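Lipoprotein signal peptidase (Staphylococcus aureus, PDB 6RYO) removes signal peptides from bacterial prolipoproteins as a membrane-embedded aspartyl protease, cutting just before the lipid-modified cysteine. Local coordinates at residues D45-T48 with K49-A53; P154-I158 with A159-L163. All coordinates share one frame; numbering follows the deposited sequence.

Interaction 1 of 2, residues D45-T48 with K49-A53; sequences DQVT and KYIIA. With OLC ((2R)-2,3-dihydroxypropyl (9Z)-octadec-9-enoate), chain G.
K49 reaches back along its own helix to D45, one turn earlier, and the two form a salt bridge: NZ of K49 lies 3.2 Å from OD1 of D45 and takes the syn lone pair of that oxygen. The lysine chain is extended beyond CG and crosses the aspartate obliquely, its CD 3.4 Å from the same OD1. D45 offers its carboxylate by turning CG away from the backbone N, chi1 164°. Neither charge ends with this pair. The ammonium group also has a salt bridge to D133 and a hydrogen bond to N130, while OD2 of D45 accepts from the backbone N of A159. Q46, bent at chi2, hands its NE2 to the same D133. The side chain of K49 lies about 6 Å from that of D142 and about 7 Å from that of D160, both predicted active-site residues.

Four i to i+4 backbone bonds run beneath these side chains, from K49 N to D45 O through I52 N to T48 O; the shortest joins I51 N to V47 O at 2.8 Å. OG1 of T48 bonds to the carbonyl of F44.

Apolar contacts occupy another side of the helix. V47 and I51 lie side by side and point the same way, CG1 to CG1 4.0 Å. A monoolein chain runs alongside T48, I51 and I52, its C4 3.6 Å from CD1 of I52, as suits a predicted transmembrane helix.

Within helix 31-55, T48, K49 and I52 pack on F143 of strand 140-146, I52 also touches strand 69-76, and D45, T48 and K49 meet the start of helix 158-174.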
ATOM      1  N   ASP A  45      -0.970   8.234  -3.376  1.00 31.94           N
ATOM      2  CA  ASP A  45      -1.878   7.111  -3.584  1.00 27.30           C
ATOM      3  C   ASP A  45      -3.318   7.591  -3.703  1.00 24.91           C
ATOM      4  O   ASP A  45      -4.054   7.165  -4.600  1.00 25.84           O
ATOM      5  CB  ASP A  45      -1.739   6.096  -2.452  1.00 28.72           C
ATOM      6  CG  ASP A  45      -2.899   5.122  -2.399  1.00 30.22           C
ATOM      7  OD1 ASP A  45      -3.894   5.412  -1.700  1.00 29.93           O
ATOM      8  OD2 ASP A  45      -2.828   4.077  -3.081  1.00 32.14           O
ATOM      9  N   GLN A  46      -3.736   8.482  -2.802  1.00 23.05           N
ATOM     10  CA  GLN A  46      -5.115   8.956  -2.823  1.00 20.45           C
ATOM     11  C   GLN A  46      -5.383   9.841  -4.034  1.00 25.41           C
ATOM     12  O   GLN A  46      -6.472   9.788  -4.618  1.00 31.52           O
ATOM     13  CB  GLN A  46      -5.434   9.697  -1.526  1.00 21.40           C
ATOM     14  CG  GLN A  46      -5.634   8.777  -0.333  1.00 21.97           C
ATOM     15  CD  GLN A  46      -6.777   7.803  -0.542  1.00 27.40           C
ATOM     16  OE1 GLN A  46      -7.856   8.182  -1.003  1.00 26.95           O
ATOM     17  NE2 GLN A  46      -6.546   6.537  -0.212  1.00 28.55           N
ATOM     18  N   VAL A  47      -4.406  10.662  -4.424  1.00 25.60           N
ATOM     19  CA  VAL A  47      -4.587  11.524  -5.588  1.00 30.31           C
ATOM     20  C   VAL A  47      -4.704  10.688  -6.858  1.00 33.30           C
ATOM     21  O   VAL A  47      -5.656  10.840  -7.631  1.00 35.45           O
ATOM     22  CB  VAL A  47      -3.443  12.550  -5.686  1.00 31.37           C
ATOM     23  CG1 VAL A  47      -3.413  13.174  -7.070  1.00 32.00           C
ATOM     24  CG2 VAL A  47      -3.610  13.632  -4.623  1.00 25.39           C
ATOM     25  N   THR A  48      -3.750   9.779  -7.081  1.00 36.01           N
ATOM     26  CA  THR A  48      -3.769   8.954  -8.288  1.00 34.28           C
ATOM     27  C   THR A  48      -5.038   8.112  -8.362  1.00 35.31           C
ATOM     28  O   THR A  48      -5.658   8.000  -9.426  1.00 37.54           O
ATOM     29  CB  THR A  48      -2.532   8.057  -8.336  1.00 34.48           C
ATOM     30  OG1 THR A  48      -2.365   7.403  -7.072  1.00 33.63           O
ATOM     31  CG2 THR A  48      -1.289   8.876  -8.659  1.00 38.47           C
ATOM     32  N   LYS A  49      -5.424   7.492  -7.242  1.00 31.69           N
ATOM     33  CA  LYS A  49      -6.693   6.770  -7.188  1.00 24.41           C
ATOM     34  C   LYS A  49      -7.854   7.662  -7.608  1.00 26.74           C
ATOM     35  O   LYS A  49      -8.735   7.235  -8.362  1.00 28.73           O
ATOM     36  CB  LYS A  49      -6.935   6.234  -5.777  1.00 20.91           C
ATOM     37  CG  LYS A  49      -6.200   4.951  -5.434  1.00 23.48           C
ATOM     38  CD  LYS A  49      -6.342   4.646  -3.954  1.00 23.44           C
ATOM     39  CE  LYS A  49      -5.878   3.240  -3.622  1.00 30.07           C
ATOM     40  NZ  LYS A  49      -5.904   2.989  -2.156  1.00 37.55           N
ATOM     41  N   TYR A  50      -7.867   8.908  -7.129  1.00 27.03           N
ATOM     42  CA  TYR A  50      -8.973   9.809  -7.423  1.00 30.82           C
ATOM     43  C   TYR A  50      -8.944  10.296  -8.866  1.00 35.12           C
ATOM     44  O   TYR A  50     -10.004  10.509  -9.465  1.00 40.25           O
ATOM     45  CB  TYR A  50      -8.948  10.997  -6.463  1.00 33.69           C
ATOM     46  CG  TYR A  50     -10.030  12.018  -6.724  1.00 40.30           C
ATOM     47  CD1 TYR A  50      -9.762  13.177  -7.440  1.00 45.34           C
ATOM     48  CD2 TYR A  50     -11.323  11.820  -6.257  1.00 42.99           C
ATOM     49  CE1 TYR A  50     -10.751  14.112  -7.681  1.00 49.03           C
ATOM     50  CE2 TYR A  50     -12.318  12.749  -6.494  1.00 46.39           C
ATOM     51  CZ  TYR A  50     -12.027  13.893  -7.206  1.00 52.66           C
ATOM     52  OH  TYR A  50     -13.018  14.820  -7.444  1.00 59.54           O
ATOM     53  N   ILE A  51      -7.753  10.493  -9.435  1.00 33.12           N
ATOM     54  CA  ILE A  51      -7.664  10.931 -10.824  1.00 30.91           C
ATOM     55  C   ILE A  51      -8.260   9.878 -11.750  1.00 37.21           C
ATOM     56  O   ILE A  51      -8.991  10.200 -12.694  1.00 40.07           O
ATOM     57  CB  ILE A  51      -6.204  11.255 -11.196  1.00 30.14           C
ATOM     58  CG1 ILE A  51      -5.628  12.326 -10.268  1.00 34.16           C
ATOM     59  CG2 ILE A  51      -6.110  11.707 -12.642  1.00 27.64           C
ATOM     60  CD1 ILE A  51      -6.472  13.571 -10.156  1.00 37.54           C
ATOM     61  N   ILE A  52      -7.976   8.601 -11.479  1.00 33.61           N
ATOM     62  CA  ILE A  52      -8.507   7.521 -12.305  1.00 29.94           C
ATOM     63  C   ILE A  52     -10.021   7.425 -12.157  1.00 29.25           C
ATOM     64  O   ILE A  52     -10.738   7.141 -13.126  1.00 29.62           O
ATOM     65  CB  ILE A  52      -7.822   6.188 -11.946  1.00 31.18           C
ATOM     66  CG1 ILE A  52      -6.303   6.330 -12.030  1.00 34.61           C
ATOM     67  CG2 ILE A  52      -8.306   5.074 -12.859  1.00 30.14           C
ATOM     68  CD1 ILE A  52      -5.825   6.901 -13.335  1.00 35.49           C
ATOM     69  N   ALA A  53     -10.531   7.659 -10.947  1.00 27.42           N
ATOM     70  CA  ALA A  53     -11.964   7.530 -10.704  1.00 27.49           C
ATOM     71  C   ALA A  53     -12.771   8.589 -11.445  1.00 31.86           C
ATOM     72  O   ALA A  53     -13.914   8.332 -11.837  1.00 35.92           O
ATOM     73  CB  ALA A  53     -12.247   7.602  -9.204  1.00 25.57           C
TER
HETATM   74  C10 OLC G 205       2.525   5.021 -11.517  1.00 62.74           C
HETATM   75  C9  OLC G 205       1.543   5.884 -11.349  1.00 60.77           C
HETATM   76  C11 OLC G 205       2.845   4.457 -12.900  1.00 64.34           C
HETATM   77  C8  OLC G 205       0.689   6.353 -12.525  1.00 55.98           C
HETATM   78  C24 OLC G 205      -7.565   9.315 -19.942  1.00 83.69           C
HETATM   79  C12 OLC G 205       4.356   4.499 -13.131  1.00 64.49           C
HETATM   80  C7  OLC G 205      -0.106   7.589 -12.104  1.00 51.74           C
HETATM   81  C13 OLC G 205       4.985   3.175 -12.703  1.00 62.92           C
HETATM   82  C6  OLC G 205      -1.266   7.830 -13.069  1.00 50.62           C
HETATM   83  C5  OLC G 205      -1.800   9.245 -12.857  1.00 50.70           C
HETATM   84  C4  OLC G 205      -3.219   9.364 -13.413  1.00 57.34           C
HETATM   85  C3  OLC G 205      -3.175   9.554 -14.927  1.00 65.46           C
HETATM   86  C2  OLC G 205      -4.601   9.637 -15.471  1.00 72.51           C
HETATM   87  C21 OLC G 205      -5.335  10.077 -19.109  1.00 83.36           C
HETATM   88  C1  OLC G 205      -4.570  10.185 -16.896  1.00 79.45           C
HETATM   89  C22 OLC G 205      -6.558  10.464 -19.937  1.00 84.76           C
HETATM   90  O19 OLC G 205      -3.609  10.765 -17.280  1.00 83.07           O
HETATM   91  O25 OLC G 205      -8.485   9.507 -20.979  1.00 82.67           O
HETATM   92  O23 OLC G 205      -7.156  11.606 -19.391  1.00 86.38           O
HETATM   93  O20 OLC G 205      -5.667  10.011 -17.750  1.00 80.94           O

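Interaction 2 of 2, residues P154-I158 with A159-L163; sequences PIFNI and ADSSL. With OLC ((2R)-2,3-dihydroxypropyl (9Z)-octadec-9-enoate), chain B; OLC ((2R)-2,3-dihydroxypropyl (9Z)-octadec-9-enoate), chain C.
N157 and D160 form a capping box at the start of helix 158-174, each side chain turned toward the other's backbone. OD1 of N157, the N-cap residue, accepts from N of D160 at 2.9 Å, with the donor almost in line with the C=O bond. In return OD2 of D160 receives N of N157 at 3.3 Å, on its anti side and 31° out of the carboxylate plane. The planes of the amide and carboxylate are 22° apart, and OD1 of N157 lies 3.0 Å from OD2 of D160, both acceptors and not bonded to each other. D160 is a predicted active-site residue; its OD2 also bonds to a polar side chain of the bound peptide, and its OD1 to N130. ND2 of N157 is held by the carbonyl of V141.

S161 closes the same turn. Its OG, beside the backbone N at chi1 -53°, gives a 2.8 Å bond to O of N157, while its own N reaches that oxygen from the opposite face of the carbonyl plane. OG of S161 also lies at the edge of the F156 ring, 3.4 Å from CE2 of F156. A monoolein chain crosses one face of this ring, with C4 3.4 Å above the plane over its centre. A second monoolein approaches CD1 of I158 and OG of S161.

Backbone bonds tie F156 to F143 and I144 of strand 140-146, which D160 touches at D142, while I158 and S162 lean on helix 31-55.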
ATOM      1  N   PRO A 154      -2.527  -9.203 -10.690  1.00 35.43           N
ATOM      2  CA  PRO A 154      -3.708  -8.338 -10.581  1.00 29.61           C
ATOM      3  C   PRO A 154      -3.361  -6.860 -10.697  1.00 24.68           C
ATOM      4  O   PRO A 154      -2.221  -6.437 -10.499  1.00 27.58           O
ATOM      5  CB  PRO A 154      -4.259  -8.669  -9.190  1.00 24.20           C
ATOM      6  CG  PRO A 154      -3.064  -9.150  -8.428  1.00 27.84           C
ATOM      7  CD  PRO A 154      -2.233  -9.901  -9.427  1.00 34.31           C
ATOM      8  N   ILE A 155      -4.383  -6.072 -11.026  1.00 17.46           N
ATOM      9  CA  ILE A 155      -4.238  -4.623 -11.101  1.00 17.15           C
ATOM     10  C   ILE A 155      -4.105  -4.076  -9.686  1.00 17.83           C
ATOM     11  O   ILE A 155      -4.962  -4.321  -8.829  1.00 21.55           O
ATOM     12  CB  ILE A 155      -5.429  -3.995 -11.837  1.00 20.18           C
ATOM     13  CG1 ILE A 155      -5.651  -4.693 -13.181  1.00 20.57           C
ATOM     14  CG2 ILE A 155      -5.208  -2.508 -12.050  1.00 24.79           C
ATOM     15  CD1 ILE A 155      -6.890  -4.233 -13.921  1.00 19.53           C
ATOM     16  N   PHE A 156      -3.026  -3.340  -9.431  1.00 16.39           N
ATOM     17  CA  PHE A 156      -2.744  -2.807  -8.103  1.00 17.18           C
ATOM     18  C   PHE A 156      -2.591  -1.286  -8.168  1.00 21.58           C
ATOM     19  O   PHE A 156      -2.850  -0.658  -9.198  1.00 24.17           O
ATOM     20  CB  PHE A 156      -1.507  -3.477  -7.500  1.00 23.05           C
ATOM     21  CG  PHE A 156      -0.253  -3.293  -8.309  1.00 24.66           C
ATOM     22  CD1 PHE A 156       0.031  -4.131  -9.375  1.00 21.40           C
ATOM     23  CD2 PHE A 156       0.653  -2.294  -7.989  1.00 25.11           C
ATOM     24  CE1 PHE A 156       1.187  -3.969 -10.114  1.00 20.83           C
ATOM     25  CE2 PHE A 156       1.811  -2.129  -8.723  1.00 24.72           C
ATOM     26  CZ  PHE A 156       2.079  -2.970  -9.784  1.00 22.65           C
ATOM     27  N   ASN A 157      -2.173  -0.694  -7.050  1.00 19.35           N
ATOM     28  CA  ASN A 157      -2.105   0.756  -6.918  1.00 21.28           C
ATOM     29  C   ASN A 157      -0.851   1.126  -6.131  1.00 22.95           C
ATOM     30  O   ASN A 157       0.012   0.285  -5.858  1.00 23.39           O
ATOM     31  CB  ASN A 157      -3.385   1.290  -6.263  1.00 20.96           C
ATOM     32  CG  ASN A 157      -3.739   0.552  -4.983  1.00 20.52           C
ATOM     33  OD1 ASN A 157      -2.866   0.194  -4.195  1.00 20.37           O
ATOM     34  ND2 ASN A 157      -5.030   0.313  -4.777  1.00 22.06           N
ATOM     35  N   ILE A 158      -0.749   2.407  -5.771  1.00 21.16           N
ATOM     36  CA  ILE A 158       0.417   2.893  -5.038  1.00 17.20           C
ATOM     37  C   ILE A 158       0.453   2.308  -3.630  1.00 17.32           C
ATOM     38  O   ILE A 158       1.520   1.933  -3.128  1.00 22.04           O
ATOM     39  CB  ILE A 158       0.423   4.433  -5.014  1.00 15.68           C
ATOM     40  CG1 ILE A 158       0.430   4.987  -6.441  1.00 18.00           C
ATOM     41  CG2 ILE A 158       1.618   4.947  -4.239  1.00 12.04           C
ATOM     42  CD1 ILE A 158       1.679   4.643  -7.222  1.00 22.46           C
ATOM     43  N   ALA A 159      -0.707   2.223  -2.971  1.00 16.32           N
ATOM     44  CA  ALA A 159      -0.758   1.655  -1.625  1.00 17.73           C
ATOM     45  C   ALA A 159      -0.258   0.215  -1.613  1.00 25.09           C
ATOM     46  O   ALA A 159       0.427  -0.205  -0.671  1.00 34.93           O
ATOM     47  CB  ALA A 159      -2.181   1.734  -1.074  1.00 18.39           C
ATOM     48  N   ASP A 160      -0.592  -0.557  -2.649  1.00 19.05           N
ATOM     49  CA  ASP A 160      -0.041  -1.903  -2.771  1.00 16.77           C
ATOM     50  C   ASP A 160       1.466  -1.863  -2.998  1.00 19.23           C
ATOM     51  O   ASP A 160       2.202  -2.713  -2.481  1.00 22.28           O
ATOM     52  CB  ASP A 160      -0.737  -2.655  -3.906  1.00 14.70           C
ATOM     53  CG  ASP A 160      -2.222  -2.831  -3.666  1.00 19.34           C
ATOM     54  OD1 ASP A 160      -2.621  -3.019  -2.498  1.00 21.49           O
ATOM     55  OD2 ASP A 160      -2.994  -2.779  -4.647  1.00 23.85           O
ATOM     56  N   SER A 161       1.943  -0.880  -3.770  1.00 15.02           N
ATOM     57  CA  SER A 161       3.371  -0.786  -4.064  1.00 12.11           C
ATOM     58  C   SER A 161       4.178  -0.462  -2.815  1.00 17.87           C
ATOM     59  O   SER A 161       5.236  -1.063  -2.581  1.00 24.49           O
ATOM     60  CB  SER A 161       3.609   0.268  -5.141  1.00 15.41           C
ATOM     61  OG  SER A 161       2.794   0.028  -6.274  1.00 20.46           O
ATOM     62  N   SER A 162       3.706   0.494  -2.011  1.00 20.17           N
ATOM     63  CA  SER A 162       4.413   0.850  -0.786  1.00 18.59           C
ATOM     64  C   SER A 162       4.483  -0.331   0.177  1.00 24.83           C
ATOM     65  O   SER A 162       5.510  -0.551   0.830  1.00 27.54           O
ATOM     66  CB  SER A 162       3.732   2.047  -0.126  1.00 15.59           C
ATOM     67  OG  SER A 162       4.343   2.370   1.111  1.00 19.52           O
ATOM     68  N   LEU A 163       3.396  -1.099   0.278  1.00 27.54           N
ATOM     69  CA  LEU A 163       3.397  -2.289   1.121  1.00 22.92           C
ATOM     70  C   LEU A 163       4.423  -3.306   0.634  1.00 26.46           C
ATOM     71  O   LEU A 163       5.222  -3.825   1.420  1.00 31.74           O
ATOM     72  CB  LEU A 163       1.998  -2.906   1.156  1.00 18.73           C
ATOM     73  CG  LEU A 163       0.941  -2.180   1.991  1.00 17.31           C
ATOM     74  CD1 LEU A 163      -0.458  -2.606   1.585  1.00 20.19           C
ATOM     75  CD2 LEU A 163       1.161  -2.451   3.465  1.00 21.60           C
TER
HETATM   76  C10 OLC B 101       6.682  -0.448  -8.074  1.00 46.62           C
HETATM   77  C9  OLC B 101       6.751  -1.258  -7.039  1.00 45.97           C
HETATM   78  C11 OLC B 101       6.835  -0.998  -9.489  1.00 44.72           C
HETATM   79  C8  OLC B 101       6.987  -2.752  -7.256  1.00 42.96           C
HETATM   80  C24 OLC B 101      -4.410  -6.376  -6.389  1.00 45.38           C
HETATM   81  C12 OLC B 101       5.990  -0.166 -10.451  1.00 38.69           C
HETATM   82  C7  OLC B 101       6.098  -3.561  -6.317  1.00 33.91           C
HETATM   83  C13 OLC B 101       5.156  -1.097 -11.325  1.00 30.08           C
HETATM   84  C6  OLC B 101       4.795  -3.915  -7.031  1.00 25.49           C
HETATM   85  C14 OLC B 101       5.066  -0.512 -12.733  1.00 28.12           C
HETATM   86  C5  OLC B 101       3.939  -4.771  -6.103  1.00 22.19           C
HETATM   87  C4  OLC B 101       2.569  -5.014  -6.729  1.00 23.70           C
HETATM   88  C3  OLC B 101       1.612  -5.497  -5.642  1.00 24.00           C
HETATM   89  C2  OLC B 101       0.534  -6.375  -6.271  1.00 29.62           C
HETATM   90  C21 OLC B 101      -2.762  -7.351  -4.778  1.00 34.61           C
HETATM   91  C1  OLC B 101      -0.604  -6.578  -5.274  1.00 35.95           C
HETATM   92  C22 OLC B 101      -4.088  -6.609  -4.916  1.00 38.39           C
HETATM   93  O19 OLC B 101      -0.401  -6.495  -4.109  1.00 45.27           O
HETATM   94  O25 OLC B 101      -5.788  -6.530  -6.590  1.00 49.31           O
HETATM   95  O23 OLC B 101      -5.111  -7.368  -4.343  1.00 37.94           O
HETATM   96  O20 OLC B 101      -1.889  -6.855  -5.748  1.00 34.45           O
HETATM   97  C18 OLC C 201       4.494   3.268  -9.108  1.00 49.09           C
HETATM   98  C10 OLC C 201       7.986   3.983  -1.779  1.00 56.68           C
HETATM   99  C9  OLC C 201       9.142   4.509  -1.428  1.00 59.77           C
HETATM  100  C17 OLC C 201       4.818   2.504  -7.827  1.00 48.44           C
HETATM  101  C11 OLC C 201       6.789   4.881  -2.085  1.00 49.32           C
HETATM  102  C8  OLC C 201       9.304   6.024  -1.320  1.00 56.50           C
HETATM  103  C24 OLC C 201      19.502   8.815   4.274  1.00 72.23           C
HETATM  104  C16 OLC C 201       6.177   2.967  -7.311  1.00 51.78           C
HETATM  105  C12 OLC C 201       5.757   4.096  -2.890  1.00 40.61           C
HETATM  106  C7  OLC C 201      10.785   6.397  -1.395  1.00 53.81           C
HETATM  107  C15 OLC C 201       6.016   4.345  -6.676  1.00 54.72           C
HETATM  108  C13 OLC C 201       6.331   3.802  -4.272  1.00 43.69           C
HETATM  109  C6  OLC C 201      11.512   5.925  -0.136  1.00 50.11           C
HETATM  110  C14 OLC C 201       5.308   4.199  -5.332  1.00 50.34           C
HETATM  111  C5  OLC C 201      11.606   7.070   0.870  1.00 50.29           C
HETATM  112  C4  OLC C 201      12.933   7.809   0.700  1.00 50.27           C
HETATM  113  C3  OLC C 201      13.819   7.549   1.917  1.00 52.38           C
HETATM  114  C2  OLC C 201      14.374   8.874   2.438  1.00 57.57           C
HETATM  115  C21 OLC C 201      17.322   9.612   3.363  1.00 70.11           C
HETATM  116  C1  OLC C 201      15.233   8.613   3.673  1.00 63.76           C
HETATM  117  C22 OLC C 201      18.487   9.955   4.288  1.00 74.07           C
HETATM  118  O19 OLC C 201      15.130   7.590   4.261  1.00 66.43           O
HETATM  119  O25 OLC C 201      20.318   8.912   5.407  1.00 69.87           O
HETATM  120  O23 OLC C 201      19.096  11.139   3.856  1.00 78.00           O
HETATM  121  O20 OLC C 201      16.144   9.581   4.113  1.00 66.06           O

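Each contact is local to one uninterrupted run of chain, so neither spans a long loop; they follow in series, without nesting or crossing. Interaction 1 lies in the second half of helix 31-55. The chain then passes through strands 61-63 and 69-76, helices 87-108 and 114-137 and strand 140-146 before interaction 2, where the loop 154-157 leads into helix 158-174. Folding brings the two together, with centres about 12 Å apart: CE of K49 packs 3.3 Å from ND2 of N157, and CB of D45 lies 3.7 Å from CB of I158. Together they join the first helix, the last helix and strand 140-146 around the predicted aspartate pair.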